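Local structure of tRNA-splicing ligase RtcB (Thermus thermophilus, 2EPG) at residues A[176-189]-A[332-344]. The protein probably joins RNA ends, ligating a 3'-phosphate or 2',3'-cyclic phosphate to a 5'-hydroxyl with GTP and manganese, as other RtcB ligases do. Residues are numbered along the deposited sequence; the frame is centred on the assembly and turned at random.
Sequences EDVRFIESQGRLPW and RVLYDLAHNNAKF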
loop_
_atom_site.group_PDB
_atom_site.type_symbol
_atom_site.label_atom_id
_atom_site.label_comp_id
_atom_site.label_asym_id
_atom_site.label_seq_id
_atom_site.Cartn_x
_atom_site.Cartn_y
_atom_site.Cartn_z
ATOM N N GLU A 176 -2.345 19.530 -9.114
ATOM C CA GLU A 176 -1.228 19.081 -8.287
ATOM C C GLU A 176 -1.395 17.692 -7.637
ATOM O O GLU A 176 -0.435 17.156 -7.098
ATOM C CB GLU A 176 -0.941 20.114 -7.186
ATOM C CG GLU A 176 -2.079 20.269 -6.160
ATOM C CD GLU A 176 -1.590 20.715 -4.779
ATOM O OE1 GLU A 176 -0.872 21.734 -4.692
ATOM O OE2 GLU A 176 -1.923 20.045 -3.774
ATOM N N ASP A 177 -2.585 17.103 -7.698
ATOM C CA ASP A 177 -2.790 15.805 -7.045
ATOM C C ASP A 177 -1.748 14.751 -7.385
ATOM O O ASP A 177 -1.255 14.056 -6.507
ATOM C CB ASP A 177 -4.177 15.243 -7.374
ATOM C CG ASP A 177 -5.286 15.990 -6.675
ATOM O OD1 ASP A 177 -6.459 15.719 -6.975
ATOM O OD2 ASP A 177 -4.997 16.847 -5.818
ATOM N N VAL A 178 -1.417 14.653 -8.667
ATOM C CA VAL A 178 -0.483 13.668 -9.176
ATOM C C VAL A 178 0.910 13.703 -8.572
ATOM O O VAL A 178 1.551 12.660 -8.470
ATOM C CB VAL A 178 -0.370 13.790 -10.725
ATOM C CG1 VAL A 178 0.754 12.908 -11.248
ATOM C CG2 VAL A 178 -1.697 13.380 -11.366
ATOM N N ARG A 179 1.370 14.899 -8.195
ATOM C CA ARG A 179 2.696 15.094 -7.605
ATOM C C ARG A 179 2.870 14.336 -6.301
ATOM O O ARG A 179 3.986 13.993 -5.921
ATOM C CB ARG A 179 2.944 16.575 -7.295
ATOM C CG ARG A 179 2.899 17.524 -8.484
ATOM C CD ARG A 179 4.271 18.158 -8.717
ATOM N NE ARG A 179 4.862 18.611 -7.452
ATOM C CZ ARG A 179 6.143 18.925 -7.299
ATOM N NH1 ARG A 179 6.598 19.320 -6.121
ATOM N NH2 ARG A 179 6.967 18.843 -8.330
ATOM N N PHE A 180 1.769 14.074 -5.609
ATOM C CA PHE A 180 1.856 13.389 -4.323
ATOM C C PHE A 180 1.363 11.947 -4.294
ATOM O O PHE A 180 0.921 11.420 -3.267
ATOM C CB PHE A 180 1.165 14.257 -3.279
ATOM C CG PHE A 180 1.691 15.666 -3.273
ATOM C CD1 PHE A 180 1.065 16.662 -4.017
ATOM C CD2 PHE A 180 2.876 15.971 -2.610
ATOM C CE1 PHE A 180 1.614 17.946 -4.105
ATOM C CE2 PHE A 180 3.434 17.249 -2.690
ATOM C CZ PHE A 180 2.801 18.239 -3.439
ATOM N N ILE A 181 1.448 11.311 -5.448
ATOM C CA ILE A 181 1.089 9.914 -5.555
ATOM C C ILE A 181 2.402 9.224 -5.859
ATOM O O ILE A 181 3.222 9.758 -6.614
ATOM C CB ILE A 181 0.143 9.638 -6.738
ATOM C CG1 ILE A 181 -1.110 10.508 -6.628
ATOM C CG2 ILE A 181 -0.232 8.151 -6.755
ATOM C CD1 ILE A 181 -2.016 10.398 -7.855
ATOM N N GLU A 182 2.607 8.054 -5.267
ATOM C CA GLU A 182 3.800 7.260 -5.528
ATOM C C GLU A 182 3.828 7.037 -7.052
ATOM O O GLU A 182 2.795 6.708 -7.647
ATOM C CB GLU A 182 3.680 5.916 -4.809
ATOM C CG GLU A 182 4.830 4.955 -5.060
ATOM C CD GLU A 182 4.528 3.531 -4.590
ATOM O OE1 GLU A 182 3.581 3.334 -3.800
ATOM O OE2 GLU A 182 5.245 2.599 -5.022
ATOM N N SER A 183 5.000 7.212 -7.664
ATOM C CA SER A 183 5.184 7.041 -9.114
ATOM C C SER A 183 4.209 7.888 -9.906
ATOM O O SER A 183 3.862 7.541 -11.031
ATOM C CB SER A 183 4.985 5.579 -9.512
ATOM O OG SER A 183 6.016 4.771 -8.985
ATOM N N GLN A 184 3.776 8.997 -9.307
ATOM C CA GLN A 184 2.814 9.891 -9.921
ATOM C C GLN A 184 1.536 9.153 -10.343
ATOM O O GLN A 184 0.849 9.561 -11.282
ATOM C CB GLN A 184 3.453 10.646 -11.107
ATOM C CG GLN A 184 4.515 11.674 -10.667
ATOM C CD GLN A 184 4.459 12.996 -11.456
ATOM O OE1 GLN A 184 4.748 13.046 -12.664
ATOM N NE2 GLN A 184 4.076 14.075 -10.767
ATOM N N GLY A 185 1.223 8.069 -9.632
ATOM C CA GLY A 185 0.025 7.300 -9.918
ATOM C C GLY A 185 0.048 6.564 -11.242
ATOM O O GLY A 185 -1.005 6.304 -11.810
ATOM N N ARG A 186 1.239 6.209 -11.721
ATOM C CA ARG A 186 1.383 5.509 -12.996
ATOM C C ARG A 186 2.561 4.565 -13.036
ATOM O O ARG A 186 3.707 5.015 -12.968
ATOM C CB ARG A 186 1.573 6.516 -14.140
ATOM C CG ARG A 186 1.770 5.906 -15.535
ATOM C CD ARG A 186 2.033 7.012 -16.572
ATOM N NE ARG A 186 2.126 6.540 -17.960
ATOM C CZ ARG A 186 3.221 6.033 -18.527
ATOM N NH1 ARG A 186 3.185 5.637 -19.798
ATOM N NH2 ARG A 186 4.351 5.933 -17.840
ATOM N N LEU A 187 2.305 3.261 -13.125
ATOM C CA LEU A 187 3.423 2.338 -13.264
ATOM C C LEU A 187 3.674 2.383 -14.769
ATOM O O LEU A 187 2.735 2.319 -15.564
ATOM C CB LEU A 187 3.070 0.928 -12.795
ATOM C CG LEU A 187 3.543 0.674 -11.360
ATOM C CD1 LEU A 187 2.792 1.600 -10.412
ATOM C CD2 LEU A 187 3.314 -0.781 -10.985
ATOM N N PRO A 188 4.943 2.519 -15.178
ATOM C CA PRO A 188 5.325 2.597 -16.591
ATOM C C PRO A 188 5.085 1.424 -17.530
ATOM O O PRO A 188 5.022 1.624 -18.735
ATOM C CB PRO A 188 6.805 2.955 -16.522
ATOM C CG PRO A 188 7.244 2.234 -15.260
ATOM C CD PRO A 188 6.132 2.595 -14.307
ATOM N N TRP A 189 4.940 0.210 -17.023
ATOM C CA TRP A 189 4.782 -0.906 -17.948
ATOM C C TRP A 189 3.370 -1.390 -18.280
ATOM O O TRP A 189 3.200 -2.308 -19.088
ATOM C CB TRP A 189 5.647 -2.075 -17.464
ATOM C CG TRP A 189 7.126 -1.761 -17.481
ATOM C CD1 TRP A 189 8.086 -2.291 -16.662
ATOM C CD2 TRP A 189 7.812 -0.858 -18.367
ATOM N NE1 TRP A 189 9.320 -1.772 -16.976
ATOM C CE2 TRP A 189 9.180 -0.890 -18.019
ATOM C CE3 TRP A 189 7.401 -0.022 -19.415
ATOM C CZ2 TRP A 189 10.143 -0.120 -18.689
ATOM C CZ3 TRP A 189 8.359 0.743 -20.079
ATOM C CH2 TRP A 189 9.712 0.689 -19.710
ATOM N N ARG A 332 -6.012 18.656 0.224
ATOM C CA ARG A 332 -4.937 18.332 -0.698
ATOM C C ARG A 332 -4.443 16.929 -0.446
ATOM O O ARG A 332 -4.616 16.401 0.652
ATOM C CB ARG A 332 -3.764 19.300 -0.526
ATOM C CG ARG A 332 -4.128 20.772 -0.646
ATOM C CD ARG A 332 -2.878 21.620 -0.502
ATOM N NE ARG A 332 -3.171 23.024 -0.231
ATOM C CZ ARG A 332 -2.237 23.926 0.064
ATOM N NH1 ARG A 332 -2.578 25.190 0.304
ATOM N NH2 ARG A 332 -0.956 23.556 0.119
ATOM N N VAL A 333 -3.831 16.329 -1.466
ATOM C CA VAL A 333 -3.269 15.002 -1.323
ATOM C C VAL A 333 -1.930 15.159 -0.582
ATOM O O VAL A 333 -1.009 15.807 -1.085
ATOM C CB VAL A 333 -3.009 14.355 -2.700
ATOM C CG1 VAL A 333 -2.323 13.008 -2.522
ATOM C CG2 VAL A 333 -4.357 14.185 -3.467
ATOM N N LEU A 334 -1.841 14.609 0.625
ATOM C CA LEU A 334 -0.597 14.661 1.382
ATOM C C LEU A 334 0.286 13.620 0.699
ATOM O O LEU A 334 1.412 13.913 0.280
ATOM C CB LEU A 334 -0.862 14.313 2.848
ATOM C CG LEU A 334 0.320 14.502 3.804
ATOM C CD1 LEU A 334 -0.208 14.742 5.209
ATOM C CD2 LEU A 334 1.242 13.278 3.744
ATOM N N TYR A 335 -0.229 12.400 0.580
ATOM C CA TYR A 335 0.484 11.345 -0.150
ATOM C C TYR A 335 -0.475 10.205 -0.499
ATOM O O TYR A 335 -1.590 10.135 0.019
ATOM C CB TYR A 335 1.670 10.780 0.656
ATOM C CG TYR A 335 2.744 10.227 -0.246
ATOM C CD1 TYR A 335 3.343 11.037 -1.210
ATOM C CD2 TYR A 335 3.157 8.904 -0.160
ATOM C CE1 TYR A 335 4.323 10.530 -2.065
ATOM C CE2 TYR A 335 4.139 8.406 -1.005
ATOM C CZ TYR A 335 4.713 9.229 -1.955
ATOM O OH TYR A 335 5.685 8.740 -2.800
ATOM N N ASP A 336 -0.031 9.316 -1.376
ATOM C CA ASP A 336 -0.813 8.154 -1.780
ATOM C C ASP A 336 0.202 7.073 -2.164
ATOM O O ASP A 336 1.064 7.303 -3.015
ATOM C CB ASP A 336 -1.729 8.538 -2.960
ATOM C CG ASP A 336 -2.512 7.347 -3.532
ATOM O OD1 ASP A 336 -3.727 7.504 -3.776
ATOM O OD2 ASP A 336 -1.919 6.269 -3.764
ATOM N N LEU A 337 0.123 5.907 -1.522
ATOM C CA LEU A 337 1.056 4.829 -1.815
ATOM C C LEU A 337 0.442 3.441 -1.691
ATOM O O LEU A 337 -0.543 3.230 -0.991
ATOM C CB LEU A 337 2.297 4.907 -0.905
ATOM C CG LEU A 337 2.200 4.323 0.517
ATOM C CD1 LEU A 337 3.550 4.462 1.241
ATOM C CD2 LEU A 337 1.099 5.045 1.297
ATOM N N ALA A 338 1.052 2.496 -2.395
ATOM C CA ALA A 338 0.611 1.113 -2.419
ATOM C C ALA A 338 1.107 0.317 -1.222
ATOM O O ALA A 338 2.138 0.643 -0.644
ATOM C CB ALA A 338 1.110 0.449 -3.705
ATOM N N HIS A 339 0.362 -0.733 -0.873
ATOM C CA HIS A 339 0.714 -1.641 0.215
ATOM C C HIS A 339 1.002 -3.026 -0.385
ATOM O O HIS A 339 1.555 -3.890 0.286
ATOM C CB HIS A 339 -0.420 -1.720 1.257
ATOM C CG HIS A 339 -0.436 -0.567 2.218
ATOM N ND1 HIS A 339 -0.820 -0.702 3.538
ATOM C CD2 HIS A 339 -0.054 0.726 2.070
ATOM C CE1 HIS A 339 -0.665 0.455 4.162
ATOM N NE2 HIS A 339 -0.200 1.337 3.294
ATOM N N ASN A 340 0.601 -3.234 -1.646
ATOM C CA ASN A 340 0.860 -4.492 -2.367
ATOM C C ASN A 340 1.313 -4.096 -3.765
ATOM O O ASN A 340 0.545 -3.478 -4.503
ATOM C CB ASN A 340 -0.397 -5.372 -2.524
ATOM C CG ASN A 340 -0.908 -5.935 -1.211
ATOM O OD1 ASN A 340 -0.141 -6.405 -0.379
ATOM N ND2 ASN A 340 -2.219 -5.913 -1.037
ATOM N N ASN A 341 2.545 -4.433 -4.136
ATOM C CA ASN A 341 3.022 -4.088 -5.463
ATOM C C ASN A 341 4.443 -4.565 -5.724
ATOM O O ASN A 341 5.203 -4.780 -4.797
ATOM C CB ASN A 341 2.981 -2.574 -5.635
ATOM C CG ASN A 341 2.446 -2.159 -6.983
ATOM O OD1 ASN A 341 2.370 -0.967 -7.295
ATOM N ND2 ASN A 341 2.068 -3.138 -7.795
ATOM N N ALA A 342 4.790 -4.747 -6.993
ATOM C CA ALA A 342 6.153 -5.118 -7.361
ATOM C C ALA A 342 6.554 -3.980 -8.285
ATOM O O ALA A 342 5.802 -3.611 -9.189
ATOM C CB ALA A 342 6.191 -6.442 -8.100
ATOM N N LYS A 343 7.727 -3.412 -8.051
ATOM C CA LYS A 343 8.177 -2.285 -8.847
ATOM C C LYS A 343 9.648 -2.379 -9.146
ATOM O O LYS A 343 10.422 -2.900 -8.333
ATOM C CB LYS A 343 7.929 -0.986 -8.083
ATOM C CG LYS A 343 6.515 -0.872 -7.533
ATOM C CD LYS A 343 6.236 0.524 -7.078
ATOM C CE LYS A 343 6.324 1.503 -8.231
ATOM N NZ LYS A 343 6.368 2.863 -7.646
ATOM N N PHE A 344 10.039 -1.880 -10.311
ATOM C CA PHE A 344 11.447 -1.884 -10.655
ATOM C C PHE A 344 12.046 -0.647 -10.001
ATOM O O PHE A 344 11.571 0.464 -10.205
ATOM C CB PHE A 344 11.653 -1.837 -12.170
ATOM C CG PHE A 344 11.403 -3.161 -12.849
ATOM C CD1 PHE A 344 10.161 -3.451 -13.409
ATOM C CD2 PHE A 344 12.408 -4.123 -12.909
ATOM C CE1 PHE A 344 9.931 -4.693 -14.026
ATOM C CE2 PHE A 344 12.190 -5.356 -13.518
ATOM C CZ PHE A 344 10.951 -5.643 -14.081
HETATM O O HOH W 1 -3.617 17.802 -3.673
HETATM O O HOH W 2 4.258 1.522 -1.574
#
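With CG anti to the backbone N (chi1 177°) and the chain extended beyond it, Glu182 carries its carboxylate to the end of strand 332-338, while Lys343 comes from the opposite direction, bent at chi3 (62°), to put NZ against that same carboxylate. The setting is a long loop, 176-189, laid along the strand 332-347 of the RtcB fold, a strand paired antiparallel with 110-119 and interrupted by a classic beta bulge where Leu334 and Tyr335 both face Leu113. Glu182 is gripped at three points. Glu182 N gives a fairly straight bond to Asp336 O (2.8 Å), Glu182 OE1 accepts Ala338 N at 3.0 Å almost head-on, and Glu182 OE2 makes a salt bridge with Lys343 NZ at 2.9 Å, met on the anti side and 27° out of the carboxylate plane. The carboxylate is held at both oxygens, which should restrain its rotation, and the ammonium would be expected to favour its ionised form. Since Ala338 leads directly into His339, predicted to bind manganese and GMP, and Asn340, predicted to bind GMP, this clamp joins the loop to the strand right beside the probable active site. Further back, Phe180 sets its CB over the strand backbone, 3.8 Å from Val333 CG1, and Phe180 O receives a CA-H...O contact from Tyr335. Asp336 lies alongside Ile181, but its carboxylate is engaged elsewhere, in salt bridges to Arg112 and Arg308; Asp177 likewise pairs through OD1 with Arg316. At the far end Phe344 CE1 lies at the edge of the Trp189 ring, near its plane, 4.0 Å from Trp189 CD1. At the other end, a water bridges the two segments, donating to Glu176 OE2 and Asp177 OD2 and accepting from Val333 N at 2.7 Å.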